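PDB 5KP7: CurD from Moorea producens 3L, which binds 4'-phosphopantetheine and probably acts as a hydroxymethylglutaryl-CoA synthase-type acyltransferase of the thiolase-like superfamily. Local coordinates for residues P71-N81 against W419-L430. The protein carries 3 engineered substitutions. Sequence-based numbering, arbitrary orientation. Where two conformers were deposited one is given.
Sequences PYEDPVSYAVN and WKKIAGKGRLVL
The carboxamide of N81 grips both backbone polar atoms of L428: OD1 accepts from L428 N at 2.8 Å in a nearly straight bond, on an in-plane lone pair, while ND2 donates to L428 O at 3.0 Å. With CG anti to its carbonyl carbon (chi1 -70°), N81 projects this amide from helix 75-89 onto strand 428-434. A leucine in its place would probably leave L428 N without its acceptor and L428 O with one donor fewer. One water bridges L428 O, S77 OG and E73 OE2, whose carboxylate is also bonded to Y36. Farther along, L430 N donates to Y72 O, 2.8 Å away. Helix residues 75-81 and strand residues 428-430 run antiparallel (177°), so the contact joins the C-terminal antiparallel sheet to a helix flanking the central sheet of the thiolase-like fold. A capping box of D74 and S77 starts the helix, and D74 OD2 also forms a salt bridge with R438 and a hydrogen bond with Y440. L428 CD2 lies against the branched end of V80, with V80 CB and CG1 each at 3.8 Å. Beyond the strand, the edge of W419 points at one face of the Y72 ring in a T-shaped stack (planes at 80°), and I422 CD1 abuts that ring's edge, 3.7 Å from Y72 CE1.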
ATOM      1  N   PRO A  71      -8.644   1.011  19.761  1.00 24.32           N
ATOM      2  CA  PRO A  71      -7.816   0.223  20.712  1.00 23.85           C
ATOM      3  C   PRO A  71      -8.254  -1.234  20.869  1.00 23.02           C
ATOM      4  O   PRO A  71      -7.424  -2.110  21.117  1.00 22.44           O
ATOM      5  CB  PRO A  71      -7.900   1.033  22.018  1.00 24.72           C
ATOM      6  CG  PRO A  71      -8.181   2.417  21.553  1.00 25.43           C
ATOM      7  CD  PRO A  71      -9.104   2.291  20.359  1.00 25.46           C
ATOM      8  N   TYR A  72      -9.532  -1.493  20.580  1.00 22.64           N
ATOM      9  CA  TYR A  72     -10.078  -2.828  20.614  1.00 22.62           C
ATOM     10  C   TYR A  72     -10.066  -3.483  19.240  1.00 21.81           C
ATOM     11  O   TYR A  72     -10.899  -4.347  18.939  1.00 21.49           O
ATOM     12  CB  TYR A  72     -11.475  -2.813  21.267  1.00 23.32           C
ATOM     13  CG  TYR A  72     -12.424  -1.766  20.733  1.00 23.83           C
ATOM     14  CD1 TYR A  72     -13.057  -1.927  19.488  1.00 23.83           C
ATOM     15  CD2 TYR A  72     -12.666  -0.575  21.434  1.00 24.35           C
ATOM     16  CE1 TYR A  72     -13.932  -0.957  19.008  1.00 24.66           C
ATOM     17  CE2 TYR A  72     -13.528   0.386  20.940  1.00 25.22           C
ATOM     18  CZ  TYR A  72     -14.152   0.187  19.737  1.00 25.30           C
ATOM     19  OH  TYR A  72     -15.019   1.153  19.280  1.00 26.66           O
ATOM     20  N   GLU A  73      -9.103  -3.091  18.394  1.00 21.27           N
ATOM     21  CA  GLU A  73      -8.829  -3.796  17.159  1.00 21.28           C
ATOM     22  C   GLU A  73      -7.325  -3.944  17.044  1.00 20.93           C
ATOM     23  O   GLU A  73      -6.547  -3.158  17.630  1.00 21.10           O
ATOM     24  CB  GLU A  73      -9.348  -3.012  15.958  1.00 21.97           C
ATOM     25  CG  GLU A  73     -10.853  -2.753  15.982  1.00 23.07           C
ATOM     26  CD  GLU A  73     -11.279  -2.033  14.730  1.00 23.87           C
ATOM     27  OE1 GLU A  73     -11.054  -0.789  14.666  1.00 24.28           O
ATOM     28  OE2 GLU A  73     -11.808  -2.710  13.781  1.00 24.31           O
ATOM     29  N   ASP A  74      -6.921  -4.979  16.317  1.00 20.16           N
ATOM     30  CA  ASP A  74      -5.517  -5.209  16.052  1.00 19.57           C
ATOM     31  C   ASP A  74      -5.393  -5.889  14.678  1.00 19.09           C
ATOM     32  O   ASP A  74      -6.400  -6.072  13.985  1.00 19.32           O
ATOM     33  CB  ASP A  74      -4.880  -5.944  17.250  1.00 19.70           C
ATOM     34  CG  ASP A  74      -5.249  -7.404  17.338  1.00 19.67           C
ATOM     35  OD1 ASP A  74      -5.917  -7.907  16.413  1.00 19.47           O
ATOM     36  OD2 ASP A  74      -4.837  -8.047  18.336  1.00 20.21           O
ATOM     37  N   PRO A  75      -4.180  -6.250  14.245  1.00 18.84           N
ATOM     38  CA  PRO A  75      -4.074  -6.848  12.923  1.00 18.69           C
ATOM     39  C   PRO A  75      -4.773  -8.186  12.785  1.00 18.91           C
ATOM     40  O   PRO A  75      -5.194  -8.525  11.703  1.00 19.30           O
ATOM     41  CB  PRO A  75      -2.562  -6.946  12.694  1.00 18.66           C
ATOM     42  CG  PRO A  75      -2.014  -5.848  13.523  1.00 18.58           C
ATOM     43  CD  PRO A  75      -2.860  -5.836  14.766  1.00 18.89           C
ATOM     44  N   VAL A  76      -4.923  -8.936  13.877  1.00 19.01           N
ATOM     45  CA  VAL A  76      -5.685 -10.185  13.857  1.00 19.40           C
ATOM     46  C   VAL A  76      -7.158  -9.911  13.595  1.00 19.38           C
ATOM     47  O   VAL A  76      -7.775 -10.536  12.745  1.00 19.79           O
ATOM     48  CB  VAL A  76      -5.513 -10.978  15.191  1.00 19.72           C
ATOM     49  CG1 VAL A  76      -6.441 -12.186  15.246  1.00 20.35           C
ATOM     50  CG2 VAL A  76      -4.057 -11.414  15.374  1.00 19.73           C
ATOM     51  N   SER A  77      -7.759  -9.007  14.367  1.00 19.25           N
ATOM     52  CA  SER A  77      -9.160  -8.705  14.189  1.00 19.65           C
ATOM     53  C   SER A  77      -9.431  -8.108  12.803  1.00 19.38           C
ATOM     54  O   SER A  77     -10.416  -8.484  12.165  1.00 19.46           O
ATOM     55  CB  SER A  77      -9.706  -7.844  15.342  1.00 20.06           C
ATOM     56  OG  SER A  77      -9.312  -6.501  15.290  1.00 19.97           O
ATOM     57  N   TYR A  78      -8.519  -7.261  12.308  1.00 18.89           N
ATOM     58  CA  TYR A  78      -8.645  -6.737  10.959  1.00 19.25           C
ATOM     59  C   TYR A  78      -8.634  -7.903   9.952  1.00 19.13           C
ATOM     60  O   TYR A  78      -9.459  -7.937   9.023  1.00 19.46           O
ATOM     61  CB  TYR A  78      -7.509  -5.745  10.663  1.00 19.03           C
ATOM     62  CG  TYR A  78      -7.880  -4.302  10.836  1.00 19.56           C
ATOM     63  CD1 TYR A  78      -8.183  -3.773  12.089  1.00 20.00           C
ATOM     64  CD2 TYR A  78      -7.929  -3.435   9.741  1.00 19.97           C
ATOM     65  CE1 TYR A  78      -8.525  -2.426  12.231  1.00 20.56           C
ATOM     66  CE2 TYR A  78      -8.268  -2.108   9.888  1.00 20.76           C
ATOM     67  CZ  TYR A  78      -8.531  -1.594  11.119  1.00 20.92           C
ATOM     68  OH  TYR A  78      -8.890  -0.251  11.199  1.00 22.11           O
ATOM     69  N   ALA A  79      -7.676  -8.812  10.114  1.00 18.93           N
ATOM     70  CA  ALA A  79      -7.535  -9.958   9.227  1.00 19.07           C
ATOM     71  C   ALA A  79      -8.755 -10.858   9.202  1.00 19.74           C
ATOM     72  O   ALA A  79      -9.211 -11.286   8.129  1.00 20.10           O
ATOM     73  CB  ALA A  79      -6.305 -10.774   9.594  1.00 19.04           C
ATOM     74  N   VAL A  80      -9.284 -11.185  10.390  1.00 19.88           N
ATOM     75  CA  VAL A  80     -10.461 -12.021  10.480  1.00 20.49           C
ATOM     76  C   VAL A  80     -11.670 -11.339   9.816  1.00 20.94           C
ATOM     77  O   VAL A  80     -12.430 -11.982   9.101  1.00 21.58           O
ATOM     78  CB  VAL A  80     -10.739 -12.444  11.943  1.00 20.67           C
ATOM     79  CG1 VAL A  80     -12.108 -13.125  12.064  1.00 21.57           C
ATOM     80  CG2 VAL A  80      -9.613 -13.342  12.463  1.00 20.63           C
ATOM     81  N   ASN A  81     -11.857 -10.040  10.056  1.00 20.95           N
ATOM     82  CA  ASN A  81     -12.936  -9.317   9.417  1.00 21.37           C
ATOM     83  C   ASN A  81     -12.809  -9.266   7.890  1.00 21.49           C
ATOM     84  O   ASN A  81     -13.840  -9.316   7.180  1.00 22.46           O
ATOM     85  CB  ASN A  81     -13.077  -7.934  10.043  1.00 21.55           C
ATOM     86  CG  ASN A  81     -13.624  -8.003  11.459  1.00 22.02           C
ATOM     87  OD1 ASN A  81     -14.507  -8.796  11.750  1.00 22.50           O
ATOM     88  ND2 ASN A  81     -13.132  -7.147  12.330  1.00 22.33           N
ATOM     89  N   TRP A 419     -19.035   2.556  18.688  1.00 35.89           N
ATOM     90  CA  TRP A 419     -19.531   1.231  19.004  1.00 36.19           C
ATOM     91  C   TRP A 419     -20.873   0.942  18.336  1.00 39.24           C
ATOM     92  O   TRP A 419     -21.089  -0.161  17.825  1.00 38.91           O
ATOM     93  CB  TRP A 419     -19.646   1.018  20.519  1.00 35.19           C
ATOM     94  CG  TRP A 419     -19.864  -0.413  20.847  1.00 34.25           C
ATOM     95  CD1 TRP A 419     -21.021  -0.997  21.238  1.00 35.19           C
ATOM     96  CD2 TRP A 419     -18.903  -1.458  20.740  1.00 32.57           C
ATOM     97  NE1 TRP A 419     -20.839  -2.331  21.443  1.00 34.06           N
ATOM     98  CE2 TRP A 419     -19.548  -2.651  21.125  1.00 33.06           C
ATOM     99  CE3 TRP A 419     -17.551  -1.498  20.381  1.00 31.37           C
ATOM    100  CZ2 TRP A 419     -18.894  -3.871  21.166  1.00 31.83           C
ATOM    101  CZ3 TRP A 419     -16.898  -2.711  20.415  1.00 30.38           C
ATOM    102  CH2 TRP A 419     -17.572  -3.884  20.807  1.00 30.68           C
ATOM    103  N   LYS A 420     -21.750   1.944  18.325  1.00 42.41           N
ATOM    104  CA  LYS A 420     -23.073   1.801  17.705  1.00 46.11           C
ATOM    105  C   LYS A 420     -22.969   1.390  16.230  1.00 47.35           C
ATOM    106  O   LYS A 420     -23.822   0.652  15.749  1.00 49.98           O
ATOM    107  CB  LYS A 420     -23.913   3.075  17.889  1.00 48.03           C
ATOM    108  CG  LYS A 420     -25.402   2.828  17.806  1.00 50.96           C
ATOM    109  CD  LYS A 420     -26.188   4.079  18.141  1.00 53.38           C
ATOM    110  CE  LYS A 420     -27.666   3.891  17.826  1.00 55.93           C
ATOM    111  NZ  LYS A 420     -28.379   5.189  17.809  1.00 58.38           N
ATOM    112  N   LYS A 421     -21.918   1.833  15.536  1.00 47.74           N
ATOM    113  CA  LYS A 421     -21.642   1.430  14.148  1.00 48.51           C
ATOM    114  C   LYS A 421     -21.150  -0.025  14.001  1.00 48.98           C
ATOM    115  O   LYS A 421     -21.415  -0.650  12.981  1.00 52.69           O
ATOM    116  CB  LYS A 421     -20.596   2.361  13.507  1.00 48.10           C
ATOM    117  CG  LYS A 421     -21.084   3.769  13.193  1.00 49.89           C
ATOM    118  CD  LYS A 421     -21.899   3.783  11.913  1.00 51.12           C
ATOM    119  CE  LYS A 421     -21.838   5.121  11.215  1.00 52.45           C
ATOM    120  NZ  LYS A 421     -22.450   4.982   9.878  1.00 53.92           N
ATOM    121  N   ILE A 422     -20.437  -0.541  15.002  1.00 46.28           N
ATOM    122  CA  ILE A 422     -19.859  -1.897  14.991  1.00 45.03           C
ATOM    123  C   ILE A 422     -20.856  -2.956  15.487  1.00 44.89           C
ATOM    124  O   ILE A 422     -20.965  -4.032  14.899  1.00 45.62           O
ATOM    125  CB  ILE A 422     -18.573  -1.930  15.872  1.00 43.54           C
ATOM    126  CG1 ILE A 422     -17.532  -0.966  15.306  1.00 43.46           C
ATOM    127  CG2 ILE A 422     -17.953  -3.325  15.952  1.00 42.85           C
ATOM    128  CD1 ILE A 422     -16.314  -0.796  16.196  1.00 41.96           C
ATOM    129  N   ALA A 423     -21.566  -2.656  16.572  1.00 45.00           N
ATOM    130  CA  ALA A 423     -22.394  -3.650  17.278  1.00 44.52           C
ATOM    131  C   ALA A 423     -23.503  -4.180  16.389  1.00 44.82           C
ATOM    132  O   ALA A 423     -24.267  -3.395  15.828  1.00 46.70           O
ATOM    133  CB  ALA A 423     -23.005  -3.045  18.545  1.00 45.57           C
ATOM    134  N   GLY A 424     -23.627  -5.498  16.310  1.00 42.83           N
ATOM    135  CA  GLY A 424     -24.694  -6.137  15.536  1.00 43.36           C
ATOM    136  C   GLY A 424     -24.289  -6.474  14.117  1.00 42.33           C
ATOM    137  O   GLY A 424     -25.085  -7.026  13.375  1.00 43.21           O
ATOM    138  N   LYS A 425     -23.043  -6.185  13.730  1.00 40.50           N
ATOM    139  CA  LYS A 425     -22.601  -6.444  12.358  1.00 40.22           C
ATOM    140  C   LYS A 425     -21.807  -7.731  12.173  1.00 37.87           C
ATOM    141  O   LYS A 425     -21.412  -8.033  11.074  1.00 38.34           O
ATOM    142  CB  LYS A 425     -21.790  -5.270  11.853  1.00 41.42           C
ATOM    143  CG  LYS A 425     -22.641  -4.026  11.639  1.00 44.83           C
ATOM    144  CD  LYS A 425     -21.851  -3.005  10.838  1.00 46.43           C
ATOM    145  CE  LYS A 425     -22.724  -1.871  10.330  1.00 49.31           C
ATOM    146  NZ  LYS A 425     -23.775  -1.425  11.285  1.00 51.38           N
ATOM    147  N   GLY A 426     -21.570  -8.485  13.236  1.00 35.73           N
ATOM    148  CA  GLY A 426     -20.797  -9.705  13.136  1.00 33.91           C
ATOM    149  C   GLY A 426     -19.317  -9.427  12.902  1.00 31.57           C
ATOM    150  O   GLY A 426     -18.685 -10.105  12.110  1.00 30.95           O
ATOM    151  N   ARG A 427     -18.815  -8.443  13.644  1.00 30.48           N
ATOM    152  CA  ARG A 427     -17.416  -7.987  13.603  0.50 29.04           C
ATOM    153  C   ARG A 427     -16.618  -8.626  14.708  1.00 27.40           C
ATOM    154  O   ARG A 427     -17.111  -8.707  15.844  1.00 27.63           O
ATOM    155  CB  ARG A 427     -17.361  -6.487  13.881  0.50 29.92           C
ATOM    156  CG  ARG A 427     -17.919  -5.613  12.790  0.50 31.91           C
ATOM    157  CD  ARG A 427     -16.869  -5.280  11.746  0.50 31.91           C
ATOM    158  NE  ARG A 427     -17.474  -4.385  10.801  0.50 33.82           N
ATOM    159  CZ  ARG A 427     -17.389  -3.062  10.846  0.50 34.63           C
ATOM    160  NH1 ARG A 427     -16.641  -2.461  11.761  0.50 33.68           N
ATOM    161  NH2 ARG A 427     -18.035  -2.347   9.948  0.50 36.39           N
ATOM    162  N   LEU A 428     -15.376  -9.013  14.422  1.00 24.90           N
ATOM    163  CA  LEU A 428     -14.478  -9.416  15.471  1.00 23.58           C
ATOM    164  C   LEU A 428     -13.750  -8.185  16.042  1.00 22.67           C
ATOM    165  O   LEU A 428     -13.271  -7.309  15.291  1.00 22.18           O
ATOM    166  CB  LEU A 428     -13.480 -10.467  14.965  1.00 23.01           C
ATOM    167  CG  LEU A 428     -12.793 -11.261  16.074  1.00 22.45           C
ATOM    168  CD1 LEU A 428     -13.753 -12.290  16.653  1.00 23.01           C
ATOM    169  CD2 LEU A 428     -11.504 -11.897  15.610  1.00 21.90           C
ATOM    170  N   VAL A 429     -13.647  -8.159  17.365  1.00 22.28           N
ATOM    171  CA  VAL A 429     -12.878  -7.150  18.088  1.00 21.98           C
ATOM    172  C   VAL A 429     -11.938  -7.828  19.094  1.00 21.51           C
ATOM    173  O   VAL A 429     -12.160  -8.994  19.496  1.00 21.89           O
ATOM    174  CB  VAL A 429     -13.763  -6.074  18.789  1.00 22.66           C
ATOM    175  CG1 VAL A 429     -14.579  -5.311  17.767  1.00 23.44           C
ATOM    176  CG2 VAL A 429     -14.648  -6.681  19.840  1.00 23.25           C
ATOM    177  N   LEU A 430     -10.918  -7.077  19.499  1.00 21.29           N
ATOM    178  CA  LEU A 430     -10.018  -7.475  20.587  1.00 21.50           C
ATOM    179  C   LEU A 430     -10.657  -7.135  21.925  1.00 22.48           C
ATOM    180  O   LEU A 430     -10.854  -5.955  22.248  1.00 22.24           O
ATOM    181  CB  LEU A 430      -8.638  -6.771  20.463  1.00 21.43           C
ATOM    182  CG  LEU A 430      -7.599  -7.043  21.553  1.00 21.40           C
ATOM    183  CD1 LEU A 430      -7.109  -8.490  21.541  1.00 21.68           C
ATOM    184  CD2 LEU A 430      -6.459  -6.051  21.425  1.00 22.08           C
TER
HETATM  185  O   HOH W   1     -11.461  -5.381  14.062  1.00 23.59           O
HETATM  186  O   HOH W   2     -16.522 -10.107  10.327  1.00 48.11           O